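Side-chain contacts in putative diflavin flavoprotein A 3 (Synechocystis sp., PDB 6H0C), which probably passes electrons from NADH to oxygen, reducing it to water, this chain being the flavodiiron core without the flavin reductase part: residues 28-33 with 151-156; 83-88 with 264-269; 312-317 with 323-328. All blocks are in the same frame, centred on the assembly; numbering follows the deposited sequence.

Contact 1: residues 28-33 with 151-156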
loop_
_atom_site.group_PDB
_atom_site.type_symbol
_atom_site.label_atom_id
_atom_site.label_comp_id
_atom_site.label_asym_id
_atom_site.label_seq_id
_atom_site.Cartn_x
_atom_site.Cartn_y
_atom_site.Cartn_z
ATOM N N GLU A 28 7.806 10.232 0.681
ATOM C CA GLU A 28 7.428 8.996 1.341
ATOM C C GLU A 28 8.644 8.099 1.338
ATOM O O GLU A 28 9.420 8.131 0.389
ATOM C CB GLU A 28 6.239 8.349 0.646
ATOM C CG GLU A 28 4.972 9.160 0.809
ATOM C CD GLU A 28 3.834 8.603 -0.001
ATOM O OE1 GLU A 28 3.997 7.514 -0.590
ATOM O OE2 GLU A 28 2.774 9.261 -0.054
ATOM N N ILE A 29 8.834 7.340 2.410
ATOM C CA ILE A 29 10.084 6.604 2.610
ATOM C C ILE A 29 10.402 5.693 1.415
ATOM O O ILE A 29 11.570 5.499 1.069
ATOM C CB ILE A 29 10.037 5.770 3.935
ATOM C CG1 ILE A 29 11.435 5.364 4.397
ATOM C CG2 ILE A 29 9.153 4.551 3.794
ATOM C CD1 ILE A 29 12.239 6.504 4.936
ATOM N N GLU A 30 9.370 5.179 0.748
ATOM C CA GLU A 30 9.596 4.203 -0.322
ATOM C C GLU A 30 10.266 4.798 -1.565
ATOM O O GLU A 30 10.812 4.056 -2.377
ATOM C CB GLU A 30 8.279 3.538 -0.722
ATOM C CG GLU A 30 7.306 4.470 -1.416
ATOM C CD GLU A 30 5.876 3.991 -1.293
ATOM O OE1 GLU A 30 5.382 3.296 -2.214
ATOM O OE2 GLU A 30 5.251 4.307 -0.261
ATOM N N TYR A 31 10.233 6.121 -1.717
ATOM C CA TYR A 31 10.926 6.777 -2.833
ATOM C C TYR A 31 12.349 7.189 -2.444
ATOM O O TYR A 31 12.994 7.966 -3.148
ATOM C CB TYR A 31 10.129 8.002 -3.332
ATOM C CG TYR A 31 8.723 7.639 -3.745
ATOM C CD1 TYR A 31 8.494 6.853 -4.866
ATOM C CD2 TYR A 31 7.627 8.052 -2.997
ATOM C CE1 TYR A 31 7.204 6.488 -5.242
ATOM C CE2 TYR A 31 6.333 7.693 -3.361
ATOM C CZ TYR A 31 6.130 6.909 -4.485
ATOM O OH TYR A 31 4.856 6.543 -4.856
ATOM N N GLY A 32 12.836 6.635 -1.336
ATOM C CA GLY A 32 14.110 7.031 -0.759
ATOM C C GLY A 32 15.344 6.897 -1.636
ATOM O O GLY A 32 16.291 7.663 -1.481
ATOM N N LEU A 33 15.348 5.930 -2.549
ATOM C CA LEU A 33 16.495 5.736 -3.434
ATOM C C LEU A 33 16.485 6.745 -4.582
ATOM O O LEU A 33 17.423 6.803 -5.376
ATOM C CB LEU A 33 16.523 4.302 -3.982
ATOM C CG LEU A 33 16.510 3.213 -2.902
ATOM C CD1 LEU A 33 16.658 1.827 -3.502
ATOM C CD2 LEU A 33 17.601 3.481 -1.875
ATOM N N SER A 151 -4.045 -5.848 2.854
ATOM C CA SER A 151 -3.024 -5.548 3.850
ATOM C C SER A 151 -3.468 -4.289 4.601
ATOM O O SER A 151 -4.423 -3.633 4.189
ATOM C CB SER A 151 -1.654 -5.347 3.204
ATOM O OG SER A 151 -1.656 -4.214 2.355
ATOM N N PRO A 152 -2.797 -3.963 5.715
ATOM C CA PRO A 152 -3.191 -2.766 6.473
ATOM C C PRO A 152 -3.153 -1.506 5.616
ATOM O O PRO A 152 -4.070 -0.681 5.663
ATOM C CB PRO A 152 -2.151 -2.708 7.599
ATOM C CG PRO A 152 -1.809 -4.158 7.830
ATOM C CD PRO A 152 -1.806 -4.781 6.444
ATOM N N ARG A 153 -2.110 -1.374 4.811
ATOM C CA ARG A 153 -1.961 -0.175 4.006
ATOM C C ARG A 153 -2.860 -0.191 2.768
ATOM O O ARG A 153 -3.254 0.865 2.259
ATOM C CB ARG A 153 -0.500 0.004 3.599
ATOM C CG ARG A 153 -0.246 1.346 2.961
ATOM C CD ARG A 153 1.218 1.632 2.784
ATOM N NE ARG A 153 1.377 2.794 1.925
ATOM C CZ ARG A 153 2.537 3.184 1.422
ATOM N NH1 ARG A 153 2.591 4.250 0.640
ATOM N NH2 ARG A 153 3.641 2.504 1.704
ATOM N N TYR A 154 -3.183 -1.387 2.283
ATOM C CA TYR A 154 -4.060 -1.523 1.118
ATOM C C TYR A 154 -5.191 -2.485 1.420
ATOM O O TYR A 154 -5.207 -3.616 0.931
ATOM C CB TYR A 154 -3.263 -1.982 -0.105
ATOM C CG TYR A 154 -2.178 -0.997 -0.430
ATOM C CD1 TYR A 154 -2.493 0.245 -0.976
ATOM C CD2 TYR A 154 -0.847 -1.274 -0.136
ATOM C CE1 TYR A 154 -1.504 1.175 -1.250
ATOM C CE2 TYR A 154 0.153 -0.341 -0.402
ATOM C CZ TYR A 154 -0.183 0.877 -0.964
ATOM O OH TYR A 154 0.790 1.804 -1.245
ATOM N N PRO A 155 -6.152 -2.031 2.230
ATOM C CA PRO A 155 -7.243 -2.903 2.674
ATOM C C PRO A 155 -8.090 -3.401 1.507
ATOM O O PRO A 155 -8.668 -4.496 1.577
ATOM C CB PRO A 155 -8.062 -2.000 3.598
ATOM C CG PRO A 155 -7.105 -0.934 4.035
ATOM C CD PRO A 155 -6.236 -0.690 2.835
ATOM N N GLY A 156 -8.156 -2.614 0.438
ATOM C CA GLY A 156 -8.989 -2.984 -0.690
ATOM C C GLY A 156 -8.219 -3.643 -1.812
ATOM O O GLY A 156 -8.727 -3.764 -2.927
HETATM O O HOH W 1 0.842 7.241 0.790
#
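The guanidinium of Arg153 presents its edge to Glu30, with OE2 almost exactly in plane, and one of its faces to the phenol of its own neighbour, Tyr154, whose OH stands 3.2 Å above the plane, toward the rim. The two tyrosine rings are each covered on one face by the side chain of the preceding residue: Glu30 CG over the centre of Tyr31, Arg153 CG toward the rim of Tyr154. Arg153 runs out extended from CG to NE, with CG anti to its backbone N (chi1 -170°), and so bridges the 13.1 Å between the CA atoms of Glu30 and Arg153. Its end meets Glu30 with both terminal nitrogens on a single oxygen. NH1 gives a hydrogen bond of 2.8 Å to the syn lone pair of Glu30 OE2; NH2 reaches the same OE2 at 3.1 Å from above the carboxylate plane, more bent at 137°. The two planes stand 86° apart, so this is not the coplanar, two-oxygen salt bridge. Glu28 adds a long salt bridge, OE1 to Arg153 NH1 3.8 Å, and a water held by Glu28 OE2 a weak link to NH1. Glu30 OE1 is hydrogen-bonded to His177 NE2. Arg153 NH1 and Tyr154 OH also bind a citrate, probably from the crystallisation liquor. The salt-bridge network joins the loop after strand 14-21 to that between strands 143-148 and 158-162, and Arg153 also touches helix 268-281 of the flavodoxin-like part. These negative surroundings would probably favour the arginine's positive charge, while buried Glu30 is satisfied at both oxygens.

Contact 2: residues 83-88 with 264-269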
loop_
_atom_site.group_PDB
_atom_site.type_symbol
_atom_site.label_atom_id
_atom_site.label_comp_id
_atom_site.label_asym_id
_atom_site.label_seq_id
_atom_site.Cartn_x
_atom_site.Cartn_y
_atom_site.Cartn_z
ATOM N N HIS A 83 -6.380 -1.167 -6.137
ATOM C CA HIS A 83 -6.407 -0.524 -4.824
ATOM C C HIS A 83 -7.009 0.859 -4.996
ATOM O O HIS A 83 -7.124 1.347 -6.121
ATOM C CB HIS A 83 -5.013 -0.435 -4.201
ATOM C CG HIS A 83 -4.146 0.621 -4.810
ATOM N ND1 HIS A 83 -3.501 0.449 -6.016
ATOM C CD2 HIS A 83 -3.816 1.862 -4.380
ATOM C CE1 HIS A 83 -2.813 1.541 -6.304
ATOM N NE2 HIS A 83 -2.991 2.415 -5.329
ATOM N N VAL A 84 -7.394 1.487 -3.889
ATOM C CA VAL A 84 -8.118 2.751 -3.947
ATOM C C VAL A 84 -7.653 3.710 -2.864
ATOM O O VAL A 84 -7.382 3.302 -1.734
ATOM C CB VAL A 84 -9.647 2.529 -3.798
ATOM C CG1 VAL A 84 -10.372 3.837 -3.579
ATOM C CG2 VAL A 84 -10.201 1.828 -5.014
ATOM N N ASN A 85 -7.560 4.987 -3.227
ATOM C CA ASN A 85 -7.379 6.070 -2.270
ATOM C C ASN A 85 -7.780 7.402 -2.908
ATOM O O ASN A 85 -8.124 7.448 -4.090
ATOM C CB ASN A 85 -5.937 6.121 -1.753
ATOM C CG ASN A 85 -4.912 6.177 -2.867
ATOM O OD1 ASN A 85 -4.933 7.080 -3.710
ATOM N ND2 ASN A 85 -3.987 5.218 -2.865
ATOM N N ALA A 86 -7.734 8.480 -2.129
ATOM C CA ALA A 86 -8.193 9.792 -2.590
ATOM C C ALA A 86 -7.411 10.285 -3.798
ATOM O O ALA A 86 -7.954 10.946 -4.682
ATOM C CB ALA A 86 -8.095 10.810 -1.456
ATOM N N ASN A 87 -6.128 9.955 -3.820
ATOM C CA ASN A 87 -5.243 10.366 -4.896
ATOM C C ASN A 87 -5.679 9.727 -6.224
ATOM O O ASN A 87 -5.881 10.416 -7.224
ATOM C CB ASN A 87 -3.793 9.997 -4.537
ATOM C CG ASN A 87 -2.767 10.695 -5.417
ATOM O OD1 ASN A 87 -2.653 10.407 -6.608
ATOM N ND2 ASN A 87 -1.996 11.600 -4.823
ATOM N N ARG A 88 -5.839 8.406 -6.222
ATOM C CA ARG A 88 -6.346 7.699 -7.390
ATOM C C ARG A 88 -7.781 8.129 -7.726
ATOM O O ARG A 88 -8.167 8.203 -8.897
ATOM C CB ARG A 88 -6.301 6.182 -7.163
ATOM C CG ARG A 88 -4.903 5.592 -6.957
ATOM C CD ARG A 88 -4.130 5.463 -8.254
ATOM N NE ARG A 88 -2.765 4.989 -8.019
ATOM C CZ ARG A 88 -2.100 4.186 -8.846
ATOM N NH1 ARG A 88 -2.672 3.759 -9.968
ATOM N NH2 ARG A 88 -0.864 3.806 -8.549
ATOM N N SER A 264 -5.199 5.466 9.798
ATOM C CA SER A 264 -5.701 5.059 8.485
ATOM C C SER A 264 -4.579 4.932 7.453
ATOM O O SER A 264 -3.433 5.335 7.703
ATOM C CB SER A 264 -6.753 6.046 7.988
ATOM O OG SER A 264 -6.132 7.257 7.607
ATOM N N ALA A 265 -4.926 4.386 6.287
ATOM C CA ALA A 265 -3.939 3.959 5.292
ATOM C C ALA A 265 -3.257 5.106 4.563
ATOM O O ALA A 265 -2.118 4.981 4.128
ATOM C CB ALA A 265 -4.600 3.033 4.268
ATOM N N TYR A 266 -3.965 6.211 4.407
ATOM C CA TYR A 266 -3.495 7.282 3.549
ATOM C C TYR A 266 -3.580 8.598 4.324
ATOM O O TYR A 266 -4.538 8.827 5.053
ATOM C CB TYR A 266 -4.323 7.309 2.245
ATOM C CG TYR A 266 -3.854 8.316 1.210
ATOM C CD1 TYR A 266 -2.740 8.063 0.411
ATOM C CD2 TYR A 266 -4.530 9.523 1.031
ATOM C CE1 TYR A 266 -2.312 8.989 -0.530
ATOM C CE2 TYR A 266 -4.113 10.448 0.098
ATOM C CZ TYR A 266 -3.007 10.180 -0.681
ATOM O OH TYR A 266 -2.599 11.112 -1.611
ATOM N N GLY A 267 -2.561 9.444 4.202
ATOM C CA GLY A 267 -2.521 10.694 4.947
ATOM C C GLY A 267 -1.167 10.940 5.586
ATOM O O GLY A 267 -0.299 10.062 5.582
ATOM N N ASN A 268 -0.979 12.129 6.146
ATOM C CA ASN A 268 0.324 12.478 6.709
ATOM C C ASN A 268 0.767 11.552 7.840
ATOM O O ASN A 268 1.948 11.219 7.941
ATOM C CB ASN A 268 0.321 13.926 7.194
ATOM C CG ASN A 268 0.421 14.915 6.050
ATOM O OD1 ASN A 268 0.918 14.582 4.980
ATOM N ND2 ASN A 268 -0.046 16.132 6.270
ATOM N N THR A 269 -0.173 11.137 8.686
ATOM C CA THR A 269 0.165 10.263 9.804
ATOM C C THR A 269 0.614 8.915 9.271
ATOM O O THR A 269 1.530 8.298 9.812
ATOM C CB THR A 269 -1.012 10.067 10.771
ATOM O OG1 THR A 269 -1.270 11.297 11.467
ATOM C CG2 THR A 269 -0.667 9.001 11.782
#
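Asn85, whose CB lies over one face of the Tyr266 ring, turns its amide oxygen back to its own chain: OD1 accepts from Arg88 N at 3.0 Å along a nearly straight bond of 171°. This is the capping bond of an N-cap residue, and it caps the first turn of helix 86-98. The other end of the amide, ND2, hydrogen-bonds to a citrate, probably from the crystallisation liquor, that His83 and Arg88 also hold. In Tyr266 a chi1 of -175° swings the ring away from its own N and lays it along the first turn of that helix. Asn85 CB is 4.2 Å from Tyr266 CG, over the root of the ring, and Ala86 CB approaches Tyr266 CE2 obliquely at 4.3 Å. Farther out, Asn87 meets the phenol end. Its CB is 3.4 Å from Tyr266 OH, and its ND2 gives that oxygen a weak hydrogen bond of 3.3 Å, the amide and ring planes standing 76° apart. The stronger polar partner of Asn87 is elsewhere, since OD1 accepts from Glu57 N. Beyond the tyrosine, Gly267 N-caps helix 268-281. The turn from strand 257-262 into that helix is probably the counterpart of the loop that holds the FMN phosphate in flavodoxins. Across the contact, His83, Asn85, Asn87 and Arg88 fall where canonical flavodiiron proteins carry the metal-ligand motif His-X-Glu-X-Asp-His, consistent with a non-canonical version of the diiron site in the beta-lactamase-like domain, here holding a citrate.

Contact 3: residues 312-317 with 323-328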
loop_
_atom_site.group_PDB
_atom_site.type_symbol
_atom_site.label_atom_id
_atom_site.label_comp_id
_atom_site.label_asym_id
_atom_site.label_seq_id
_atom_site.Cartn_x
_atom_site.Cartn_y
_atom_site.Cartn_z
ATOM N N PHE A 312 1.447 4.037 18.754
ATOM C CA PHE A 312 0.218 4.629 18.209
ATOM C C PHE A 312 0.524 5.876 17.381
ATOM O O PHE A 312 1.301 6.741 17.809
ATOM C CB PHE A 312 -0.765 5.002 19.327
ATOM C CG PHE A 312 -1.742 3.899 19.701
ATOM C CD1 PHE A 312 -3.114 4.087 19.551
ATOM C CD2 PHE A 312 -1.298 2.695 20.235
ATOM C CE1 PHE A 312 -4.020 3.093 19.915
ATOM C CE2 PHE A 312 -2.201 1.696 20.598
ATOM C CZ PHE A 312 -3.562 1.896 20.433
ATOM N N GLY A 313 -0.095 5.964 16.203
ATOM C CA GLY A 313 0.018 7.131 15.345
ATOM C C GLY A 313 -1.372 7.659 15.040
ATOM O O GLY A 313 -2.245 6.910 14.594
ATOM N N SER A 314 -1.596 8.948 15.276
ATOM C CA SER A 314 -2.945 9.486 15.119
ATOM C C SER A 314 -2.950 10.934 14.649
ATOM O O SER A 314 -2.160 11.746 15.123
ATOM C CB SER A 314 -3.719 9.368 16.446
ATOM O OG SER A 314 -5.017 9.927 16.349
ATOM N N PRO A 315 -3.853 11.261 13.712
ATOM C CA PRO A 315 -4.158 12.663 13.426
ATOM C C PRO A 315 -5.106 13.212 14.491
ATOM O O PRO A 315 -5.535 12.472 15.386
ATOM C CB PRO A 315 -4.843 12.599 12.065
ATOM C CG PRO A 315 -5.583 11.284 12.118
ATOM C CD PRO A 315 -4.675 10.342 12.900
ATOM N N THR A 316 -5.438 14.493 14.391
ATOM C CA THR A 316 -6.430 15.081 15.277
ATOM C C THR A 316 -7.590 15.624 14.450
ATOM O O THR A 316 -7.391 16.415 13.522
ATOM C CB THR A 316 -5.826 16.192 16.137
ATOM O OG1 THR A 316 -4.757 15.646 16.922
ATOM C CG2 THR A 316 -6.890 16.788 17.063
ATOM N N LEU A 317 -8.796 15.172 14.772
ATOM C CA LEU A 317 -9.977 15.534 14.000
ATOM C C LEU A 317 -11.007 16.160 14.924
ATOM O O LEU A 317 -11.609 15.475 15.752
ATOM C CB LEU A 317 -10.562 14.309 13.284
ATOM C CG LEU A 317 -9.597 13.534 12.377
ATOM C CD1 LEU A 317 -10.268 12.303 11.777
ATOM C CD2 LEU A 317 -9.014 14.419 11.278
ATOM N N THR A 323 -12.240 8.002 15.996
ATOM C CA THR A 323 -12.878 6.949 16.765
ATOM C C THR A 323 -12.124 5.613 16.740
ATOM O O THR A 323 -11.999 4.965 17.775
ATOM C CB THR A 323 -14.302 6.727 16.281
ATOM O OG1 THR A 323 -15.062 7.907 16.550
ATOM C CG2 THR A 323 -14.928 5.556 17.009
ATOM N N PRO A 324 -11.605 5.200 15.572
ATOM C CA PRO A 324 -10.868 3.924 15.544
ATOM C C PRO A 324 -9.602 3.912 16.410
ATOM O O PRO A 324 -9.208 2.850 16.906
ATOM C CB PRO A 324 -10.510 3.768 14.066
ATOM C CG PRO A 324 -11.588 4.562 13.350
ATOM C CD PRO A 324 -11.790 5.755 14.221
ATOM N N ILE A 325 -8.965 5.067 16.579
ATOM C CA ILE A 325 -7.822 5.168 17.482
ATOM C C ILE A 325 -8.288 5.041 18.934
ATOM O O ILE A 325 -7.626 4.390 19.742
ATOM C CB ILE A 325 -7.058 6.498 17.306
ATOM C CG1 ILE A 325 -6.234 6.491 16.009
ATOM C CG2 ILE A 325 -6.172 6.775 18.515
ATOM C CD1 ILE A 325 -5.076 5.502 16.000
ATOM N N GLN A 326 -9.427 5.653 19.265
ATOM C CA GLN A 326 -9.973 5.554 20.622
ATOM C C GLN A 326 -10.328 4.110 21.002
ATOM O O GLN A 326 -9.995 3.650 22.097
ATOM C CB GLN A 326 -11.201 6.454 20.782
ATOM C CG GLN A 326 -10.901 7.939 20.587
ATOM C CD GLN A 326 -12.140 8.817 20.718
ATOM O OE1 GLN A 326 -13.049 8.518 21.493
ATOM N NE2 GLN A 326 -12.180 9.906 19.954
ATOM N N THR A 327 -10.992 3.390 20.104
ATOM C CA THR A 327 -11.352 2.011 20.401
ATOM C C THR A 327 -10.107 1.108 20.436
ATOM O O THR A 327 -10.012 0.242 21.305
ATOM C CB THR A 327 -12.382 1.455 19.396
ATOM O OG1 THR A 327 -11.835 1.499 18.080
ATOM C CG2 THR A 327 -13.659 2.290 19.441
ATOM N N ALA A 328 -9.158 1.302 19.517
ATOM C CA ALA A 328 -7.887 0.549 19.571
ATOM C C ALA A 328 -7.163 0.790 20.905
ATOM O O ALA A 328 -6.559 -0.123 21.474
ATOM C CB ALA A 328 -6.973 0.926 18.394
#
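Phe312 points its ring edge-on at helix 323-335, within the beta-alpha-beta unit of the flavodoxin-like fold formed by strands 309-313 and 341-348 with this helix between them. The rim of the ring meets the helix backbone: CE1 lies 3.8 Å from Ile325 O, close to the ring plane, and CZ comes equally near Ala328 O. Ala328 CB comes to 4.0 Å from Phe312 CE1. Ile325, one turn earlier on the helix, packs against Gly313 and Ser314 as well as Phe312. Its two branches divide the work: CG2 turns toward Phe312 CD1, while the CG1 branch bends back (chi2 -67°) and puts CD1 3.5 Å from Gly313 O. Ser314 lies alongside that second branch, its CB 3.8 Å from Ile325 CG1. No hydrogen bond crosses between the two segments; the packing is buried and largely apolar. Phe362 and Leu358 of helix 353-364 also touch Phe312, so the ring is shared by two helices. The serine hydroxyl is satisfied by its own chain: a chi1 of 178° directs OG to Pro315 O, to which it donates at 2.8 Å, in the carbonyl plane and on a lone pair.

From the N terminus, the chain leaves strand 14-21 and supplies residues 28-33, which meet 151-156 in contact 1 and close a loop of 117 residues. Inside that loop lies 83-88, whose partner 264-269 comes much later, so contacts 1 and 2 cross. They also touch, Arg153 O lying 3.2 Å from Ala265 CB. Contact 1 links two loops of the beta-lactamase-like part, and Arg153 further touches Gln274 of the flavodoxin-like part, while contact 2 spans the two parts directly. Contact 3 follows in series, a short closure with five residues between its segments, packing helix 323-335 on strand 309-313 of the flavodoxin-like part. Thr269 links it to contact 2, its CG2 packing 3.6 Å from Gly313 C.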